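Local coordinates for nucleoporin NUP82 (Saccharomyces cerevisiae, PDB 3PBP), which helps build the nuclear pore complex as a structural nucleoporin, its N-terminal domain, the part present here, interacting with NUP116, at residues F290-A303 against I314-L326. The protein carries 1 engineered substitution. Sequence-based numbering, arbitrary orientation.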
ATOM      1  N   PHE A 290      -3.015   4.645 -19.618  1.00 66.18           N
ATOM      2  CA  PHE A 290      -4.241   4.701 -18.831  1.00 66.72           C
ATOM      3  C   PHE A 290      -5.502   4.921 -19.664  1.00 68.55           C
ATOM      4  O   PHE A 290      -5.588   5.880 -20.429  1.00 69.53           O
ATOM      5  CB  PHE A 290      -4.154   5.802 -17.785  1.00 65.90           C
ATOM      6  CG  PHE A 290      -5.268   5.753 -16.793  1.00 66.17           C
ATOM      7  CD1 PHE A 290      -5.388   4.669 -15.922  1.00 65.67           C
ATOM      8  CD2 PHE A 290      -6.228   6.752 -16.754  1.00 65.45           C
ATOM      9  CE1 PHE A 290      -6.455   4.576 -15.026  1.00 65.44           C
ATOM     10  CE2 PHE A 290      -7.299   6.671 -15.861  1.00 66.14           C
ATOM     11  CZ  PHE A 290      -7.413   5.575 -14.994  1.00 65.36           C
ATOM     12  N   PRO A 291      -6.508   4.037 -19.509  1.00 69.90           N
ATOM     13  CA  PRO A 291      -7.793   4.091 -20.227  1.00 70.50           C
ATOM     14  C   PRO A 291      -8.538   5.387 -19.946  1.00 71.03           C
ATOM     15  O   PRO A 291      -8.799   5.716 -18.786  1.00 72.69           O
ATOM     16  CB  PRO A 291      -8.556   2.885 -19.673  1.00 70.92           C
ATOM     17  CG  PRO A 291      -7.469   1.947 -19.251  1.00 71.32           C
ATOM     18  CD  PRO A 291      -6.479   2.878 -18.601  1.00 70.90           C
ATOM     19  N   GLY A 292      -8.894   6.111 -21.000  1.00 69.79           N
ATOM     20  CA  GLY A 292      -9.599   7.366 -20.819  1.00 69.27           C
ATOM     21  C   GLY A 292     -10.899   7.309 -20.029  1.00 68.89           C
ATOM     22  O   GLY A 292     -11.157   8.187 -19.213  1.00 68.01           O
ATOM     23  N   GLU A 293     -11.713   6.282 -20.258  1.00 69.09           N
ATOM     24  CA  GLU A 293     -12.994   6.169 -19.567  1.00 70.81           C
ATOM     25  C   GLU A 293     -12.849   6.271 -18.068  1.00 70.24           C
ATOM     26  O   GLU A 293     -13.589   6.995 -17.402  1.00 70.78           O
ATOM     27  CB  GLU A 293     -13.677   4.829 -19.852  1.00 73.98           C
ATOM     28  CG  GLU A 293     -13.844   4.440 -21.306  1.00 79.96           C
ATOM     29  CD  GLU A 293     -14.830   3.278 -21.472  1.00 83.52           C
ATOM     30  OE1 GLU A 293     -14.652   2.231 -20.806  1.00 84.25           O
ATOM     31  OE2 GLU A 293     -15.788   3.412 -22.268  1.00 86.12           O
ATOM     32  N   LEU A 294     -11.888   5.517 -17.547  1.00 69.42           N
ATOM     33  CA  LEU A 294     -11.635   5.431 -16.112  1.00 67.74           C
ATOM     34  C   LEU A 294     -11.382   6.734 -15.358  1.00 66.79           C
ATOM     35  O   LEU A 294     -11.432   6.756 -14.126  1.00 66.01           O
ATOM     36  CB  LEU A 294     -10.500   4.428 -15.865  1.00 66.09           C
ATOM     37  CG  LEU A 294     -10.861   3.031 -16.394  1.00 65.44           C
ATOM     38  CD1 LEU A 294      -9.631   2.139 -16.420  1.00 65.60           C
ATOM     39  CD2 LEU A 294     -11.962   2.421 -15.538  1.00 63.51           C
ATOM     40  N   TYR A 295     -11.115   7.818 -16.077  1.00 66.36           N
ATOM     41  CA  TYR A 295     -10.891   9.090 -15.404  1.00 66.91           C
ATOM     42  C   TYR A 295     -12.192   9.518 -14.722  1.00 68.31           C
ATOM     43  O   TYR A 295     -12.181  10.343 -13.807  1.00 67.86           O
ATOM     44  CB  TYR A 295     -10.437  10.157 -16.402  1.00 64.75           C
ATOM     45  CG  TYR A 295      -8.943  10.182 -16.641  1.00 63.37           C
ATOM     46  CD1 TYR A 295      -8.060  10.501 -15.609  1.00 62.18           C
ATOM     47  CD2 TYR A 295      -8.406   9.888 -17.899  1.00 62.02           C
ATOM     48  CE1 TYR A 295      -6.681  10.524 -15.821  1.00 60.14           C
ATOM     49  CE2 TYR A 295      -7.029   9.912 -18.116  1.00 59.74           C
ATOM     50  CZ  TYR A 295      -6.175  10.228 -17.072  1.00 59.00           C
ATOM     51  OH  TYR A 295      -4.817  10.242 -17.277  1.00 58.39           O
ATOM     52  N   ASP A 296     -13.305   8.936 -15.165  1.00 70.08           N
ATOM     53  CA  ASP A 296     -14.615   9.254 -14.607  1.00 72.37           C
ATOM     54  C   ASP A 296     -15.009   8.319 -13.476  1.00 72.46           C
ATOM     55  O   ASP A 296     -16.112   8.417 -12.953  1.00 73.64           O
ATOM     56  CB  ASP A 296     -15.701   9.200 -15.693  1.00 74.56           C
ATOM     57  CG  ASP A 296     -15.534  10.282 -16.749  1.00 77.98           C
ATOM     58  OD1 ASP A 296     -15.471  11.480 -16.373  1.00 78.49           O
ATOM     59  OD2 ASP A 296     -15.470   9.929 -17.951  1.00 78.73           O
ATOM     60  N   TYR A 297     -14.120   7.406 -13.102  1.00 72.16           N
ATOM     61  CA  TYR A 297     -14.423   6.474 -12.025  1.00 71.17           C
ATOM     62  C   TYR A 297     -13.342   6.443 -10.952  1.00 70.33           C
ATOM     63  O   TYR A 297     -12.357   7.192 -11.012  1.00 69.90           O
ATOM     64  CB  TYR A 297     -14.646   5.073 -12.584  1.00 72.64           C
ATOM     65  CG  TYR A 297     -15.785   5.016 -13.582  1.00 76.04           C
ATOM     66  CD1 TYR A 297     -15.573   5.297 -14.935  1.00 75.54           C
ATOM     67  CD2 TYR A 297     -17.091   4.727 -13.162  1.00 76.33           C
ATOM     68  CE1 TYR A 297     -16.631   5.293 -15.844  1.00 76.29           C
ATOM     69  CE2 TYR A 297     -18.154   4.723 -14.063  1.00 76.44           C
ATOM     70  CZ  TYR A 297     -17.918   5.008 -15.401  1.00 76.80           C
ATOM     71  OH  TYR A 297     -18.968   5.016 -16.295  1.00 78.02           O
ATOM     72  N   THR A 298     -13.538   5.581  -9.962  1.00 68.59           N
ATOM     73  CA  THR A 298     -12.581   5.468  -8.875  1.00 66.66           C
ATOM     74  C   THR A 298     -12.094   4.040  -8.678  1.00 65.73           C
ATOM     75  O   THR A 298     -12.861   3.080  -8.820  1.00 64.16           O
ATOM     76  CB  THR A 298     -13.187   5.957  -7.546  1.00 67.11           C
ATOM     77  OG1 THR A 298     -13.774   7.253  -7.733  1.00 66.58           O
ATOM     78  CG2 THR A 298     -12.104   6.048  -6.470  1.00 66.67           C
ATOM     79  N   ALA A 299     -10.807   3.919  -8.353  1.00 65.01           N
ATOM     80  CA  ALA A 299     -10.177   2.629  -8.107  1.00 63.80           C
ATOM     81  C   ALA A 299     -10.720   2.055  -6.788  1.00 63.02           C
ATOM     82  O   ALA A 299     -10.844   2.770  -5.786  1.00 61.75           O
ATOM     83  CB  ALA A 299      -8.665   2.804  -8.045  1.00 63.41           C
ATOM     84  N   THR A 300     -11.043   0.765  -6.794  1.00 63.03           N
ATOM     85  CA  THR A 300     -11.612   0.122  -5.606  1.00 63.51           C
ATOM     86  C   THR A 300     -10.680  -0.808  -4.831  1.00 63.02           C
ATOM     87  O   THR A 300     -10.508  -0.656  -3.614  1.00 63.20           O
ATOM     88  CB  THR A 300     -12.855  -0.697  -5.970  1.00 63.07           C
ATOM     89  OG1 THR A 300     -13.704   0.072  -6.818  1.00 61.78           O
ATOM     90  CG2 THR A 300     -13.627  -1.051  -4.715  1.00 65.89           C
ATOM     91  N   ASN A 301     -10.105  -1.785  -5.535  1.00 62.10           N
ATOM     92  CA  ASN A 301      -9.208  -2.747  -4.912  1.00 60.46           C
ATOM     93  C   ASN A 301      -7.955  -2.990  -5.717  1.00 59.18           C
ATOM     94  O   ASN A 301      -7.863  -2.641  -6.887  1.00 59.35           O
ATOM     95  CB  ASN A 301      -9.906  -4.091  -4.718  1.00 60.02           C
ATOM     96  CG  ASN A 301     -11.257  -3.952  -4.060  1.00 61.12           C
ATOM     97  OD1 ASN A 301     -12.246  -3.634  -4.722  1.00 62.65           O
ATOM     98  ND2 ASN A 301     -11.311  -4.178  -2.749  1.00 60.16           N
ATOM     99  N   ILE A 302      -6.978  -3.594  -5.064  1.00 57.60           N
ATOM    100  CA  ILE A 302      -5.740  -3.932  -5.729  1.00 56.26           C
ATOM    101  C   ILE A 302      -5.346  -5.345  -5.284  1.00 55.93           C
ATOM    102  O   ILE A 302      -5.514  -5.732  -4.119  1.00 55.80           O
ATOM    103  CB  ILE A 302      -4.628  -2.903  -5.412  1.00 55.96           C
ATOM    104  CG1 ILE A 302      -3.388  -3.226  -6.246  1.00 55.46           C
ATOM    105  CG2 ILE A 302      -4.303  -2.892  -3.919  1.00 54.09           C
ATOM    106  CD1 ILE A 302      -2.276  -2.178  -6.124  1.00 55.27           C
ATOM    107  N   ALA A 303      -4.855  -6.128  -6.229  1.00 54.61           N
ATOM    108  CA  ALA A 303      -4.472  -7.494  -5.940  1.00 53.41           C
ATOM    109  C   ALA A 303      -3.209  -7.818  -6.691  1.00 53.11           C
ATOM    110  O   ALA A 303      -2.914  -7.221  -7.723  1.00 50.65           O
ATOM    111  CB  ALA A 303      -5.580  -8.457  -6.370  1.00 53.24           C
ATOM    112  N   ILE A 314       1.453  -9.827 -11.691  1.00 58.60           N
ATOM    113  CA  ILE A 314       0.585  -8.909 -12.382  1.00 57.34           C
ATOM    114  C   ILE A 314      -0.186  -8.168 -11.309  1.00 56.54           C
ATOM    115  O   ILE A 314      -0.694  -8.778 -10.367  1.00 55.39           O
ATOM    116  CB  ILE A 314      -0.393  -9.658 -13.311  1.00 58.78           C
ATOM    117  CG1 ILE A 314       0.359 -10.190 -14.526  1.00 58.92           C
ATOM    118  CG2 ILE A 314      -1.514  -8.729 -13.776  1.00 57.57           C
ATOM    119  CD1 ILE A 314      -0.488 -11.071 -15.378  1.00 61.26           C
ATOM    120  N   VAL A 315      -0.255  -6.850 -11.439  1.00 56.27           N
ATOM    121  CA  VAL A 315      -0.979  -6.041 -10.474  1.00 56.55           C
ATOM    122  C   VAL A 315      -2.376  -5.831 -11.017  1.00 58.05           C
ATOM    123  O   VAL A 315      -2.528  -5.428 -12.161  1.00 58.82           O
ATOM    124  CB  VAL A 315      -0.315  -4.671 -10.268  1.00 54.89           C
ATOM    125  CG1 VAL A 315      -1.105  -3.865  -9.251  1.00 53.51           C
ATOM    126  CG2 VAL A 315       1.121  -4.858  -9.805  1.00 54.09           C
ATOM    127  N   CYS A 316      -3.396  -6.117 -10.214  1.00 59.60           N
ATOM    128  CA  CYS A 316      -4.764  -5.937 -10.669  1.00 61.11           C
ATOM    129  C   CYS A 316      -5.478  -4.869  -9.858  1.00 61.35           C
ATOM    130  O   CYS A 316      -5.394  -4.858  -8.627  1.00 61.79           O
ATOM    131  CB  CYS A 316      -5.539  -7.253 -10.578  1.00 63.23           C
ATOM    132  SG  CYS A 316      -7.284  -7.119 -11.114  1.00 66.89           S
ATOM    133  N   VAL A 317      -6.176  -3.972 -10.555  1.00 61.32           N
ATOM    134  CA  VAL A 317      -6.918  -2.893  -9.908  1.00 61.22           C
ATOM    135  C   VAL A 317      -8.396  -2.829 -10.329  1.00 62.67           C
ATOM    136  O   VAL A 317      -8.723  -2.946 -11.512  1.00 63.66           O
ATOM    137  CB  VAL A 317      -6.263  -1.536 -10.198  1.00 59.23           C
ATOM    138  CG1 VAL A 317      -6.956  -0.447  -9.408  1.00 58.91           C
ATOM    139  CG2 VAL A 317      -4.786  -1.589  -9.837  1.00 59.24           C
ATOM    140  N   SER A 318      -9.274  -2.652  -9.340  1.00 63.86           N
ATOM    141  CA  SER A 318     -10.725  -2.539  -9.540  1.00 65.24           C
ATOM    142  C   SER A 318     -11.141  -1.088  -9.726  1.00 65.94           C
ATOM    143  O   SER A 318     -10.462  -0.171  -9.246  1.00 65.49           O
ATOM    144  CB  SER A 318     -11.493  -3.042  -8.317  1.00 65.68           C
ATOM    145  OG  SER A 318     -11.438  -4.443  -8.213  1.00 70.18           O
ATOM    146  N   PHE A 319     -12.285  -0.893 -10.384  1.00 66.39           N
ATOM    147  CA  PHE A 319     -12.829   0.445 -10.620  1.00 65.23           C
ATOM    148  C   PHE A 319     -14.358   0.477 -10.533  1.00 65.49           C
ATOM    149  O   PHE A 319     -15.019  -0.536 -10.776  1.00 64.09           O
ATOM    150  CB  PHE A 319     -12.377   0.954 -11.985  1.00 62.70           C
ATOM    151  CG  PHE A 319     -11.009   1.574 -11.977  1.00 60.11           C
ATOM    152  CD1 PHE A 319     -10.832   2.879 -11.541  1.00 57.88           C
ATOM    153  CD2 PHE A 319      -9.900   0.853 -12.421  1.00 59.23           C
ATOM    154  CE1 PHE A 319      -9.571   3.466 -11.547  1.00 58.76           C
ATOM    155  CE2 PHE A 319      -8.634   1.429 -12.431  1.00 58.28           C
ATOM    156  CZ  PHE A 319      -8.469   2.743 -11.992  1.00 58.46           C
ATOM    157  N   ASP A 320     -14.899   1.647 -10.176  1.00 66.31           N
ATOM    158  CA  ASP A 320     -16.345   1.867 -10.049  1.00 66.08           C
ATOM    159  C   ASP A 320     -17.160   1.246 -11.177  1.00 66.89           C
ATOM    160  O   ASP A 320     -18.211   0.673 -10.942  1.00 67.43           O
ATOM    161  CB  ASP A 320     -16.676   3.360 -10.059  1.00 66.52           C
ATOM    162  CG  ASP A 320     -16.457   4.026  -8.737  1.00 67.68           C
ATOM    163  OD1 ASP A 320     -16.953   3.497  -7.721  1.00 67.17           O
ATOM    164  OD2 ASP A 320     -15.804   5.099  -8.722  1.00 69.37           O
ATOM    165  N   ASP A 321     -16.681   1.393 -12.406  1.00 67.51           N
ATOM    166  CA  ASP A 321     -17.388   0.892 -13.575  1.00 69.20           C
ATOM    167  C   ASP A 321     -17.382  -0.621 -13.735  1.00 68.87           C
ATOM    168  O   ASP A 321     -17.674  -1.136 -14.820  1.00 68.25           O
ATOM    169  CB  ASP A 321     -16.811   1.542 -14.840  1.00 72.70           C
ATOM    170  CG  ASP A 321     -15.422   1.028 -15.187  1.00 74.96           C
ATOM    171  OD1 ASP A 321     -14.631   0.769 -14.252  1.00 76.80           O
ATOM    172  OD2 ASP A 321     -15.117   0.895 -16.394  1.00 75.27           O
ATOM    173  N   GLY A 322     -17.062  -1.333 -12.660  1.00 68.39           N
ATOM    174  CA  GLY A 322     -17.023  -2.782 -12.736  1.00 67.92           C
ATOM    175  C   GLY A 322     -15.961  -3.231 -13.721  1.00 67.53           C
ATOM    176  O   GLY A 322     -16.082  -4.280 -14.350  1.00 66.80           O
ATOM    177  N   SER A 323     -14.910  -2.423 -13.845  1.00 67.99           N
ATOM    178  CA  SER A 323     -13.805  -2.700 -14.757  1.00 67.31           C
ATOM    179  C   SER A 323     -12.553  -3.172 -13.994  1.00 66.71           C
ATOM    180  O   SER A 323     -12.389  -2.930 -12.782  1.00 66.20           O
ATOM    181  CB  SER A 323     -13.494  -1.437 -15.579  1.00 67.61           C
ATOM    182  OG  SER A 323     -12.715  -1.716 -16.730  1.00 68.56           O
ATOM    183  N   LEU A 324     -11.667  -3.840 -14.723  1.00 65.32           N
ATOM    184  CA  LEU A 324     -10.436  -4.381 -14.158  1.00 63.25           C
ATOM    185  C   LEU A 324      -9.278  -4.054 -15.077  1.00 61.66           C
ATOM    186  O   LEU A 324      -9.406  -4.194 -16.287  1.00 60.69           O
ATOM    187  CB  LEU A 324     -10.554  -5.898 -14.080  1.00 62.95           C
ATOM    188  CG  LEU A 324     -10.312  -6.602 -12.761  1.00 62.86           C
ATOM    189  CD1 LEU A 324     -11.224  -6.015 -11.699  1.00 62.73           C
ATOM    190  CD2 LEU A 324     -10.565  -8.083 -12.955  1.00 62.09           C
ATOM    191  N   ILE A 325      -8.155  -3.605 -14.529  1.00 60.51           N
ATOM    192  CA  ILE A 325      -7.003  -3.354 -15.387  1.00 59.74           C
ATOM    193  C   ILE A 325      -5.840  -4.205 -14.886  1.00 59.19           C
ATOM    194  O   ILE A 325      -5.452  -4.131 -13.722  1.00 60.22           O
ATOM    195  CB  ILE A 325      -6.587  -1.844 -15.452  1.00 58.49           C
ATOM    196  CG1 ILE A 325      -6.087  -1.341 -14.097  1.00 59.77           C
ATOM    197  CG2 ILE A 325      -7.745  -1.021 -15.927  1.00 58.19           C
ATOM    198  CD1 ILE A 325      -5.420   0.037 -14.162  1.00 55.67           C
ATOM    199  N   LEU A 326      -5.316  -5.046 -15.767  1.00 58.15           N
ATOM    200  CA  LEU A 326      -4.208  -5.920 -15.434  1.00 56.65           C
ATOM    201  C   LEU A 326      -2.938  -5.187 -15.825  1.00 56.57           C
ATOM    202  O   LEU A 326      -2.730  -4.880 -16.987  1.00 57.66           O
ATOM    203  CB  LEU A 326      -4.354  -7.238 -16.194  1.00 56.27           C
ATOM    204  CG  LEU A 326      -5.666  -7.996 -15.936  1.00 55.78           C
ATOM    205  CD1 LEU A 326      -5.612  -9.360 -16.604  1.00 56.38           C
ATOM    206  CD2 LEU A 326      -5.882  -8.168 -14.432  1.00 55.95           C
TER
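Strands 299-303 and 314-319 pair antiparallel, Ala303 and Cys316 exchanging backbone hydrogen bonds, until a beta bulge shifts the register by one residue between Ile302 and Ala299. At the bulge Thr300 N and Asn301 O form backbone hydrogen bonds with Ser318 O and Ser318 N respectively, and beyond it Asp320 N donates to Thr298 O (2.8 Å). On the face bearing Ala299, Ile302, Val317 and Phe319, the Phe319 ring is sandwiched: Ala299 CB lies over one face, 4.1 Å from the ring centroid, and Leu294 CD2 over the other at 4.2 Å. Phe319 CZ meets the edge of the Phe290 ring at CE1. Leucine in place of Phe319 would probably leave Leu294 and Ala299 without the flat surface between them and open a gap beside Phe290. The two strands form a beta hairpin within one blade of the NUP82 beta-propeller, and the short 3-10 segment that carries Leu294 packs against its Phe319 end. There Tyr297 receives Asp321 CB over the ring centre, 3.5 Å from the centroid, while Asp320 CB sits at the ring edge. Asp321 OD2 forms a salt bridge with Arg353, and Thr298 OG1 is hydrogen-bonded to Arg114 of the NUP116 chain.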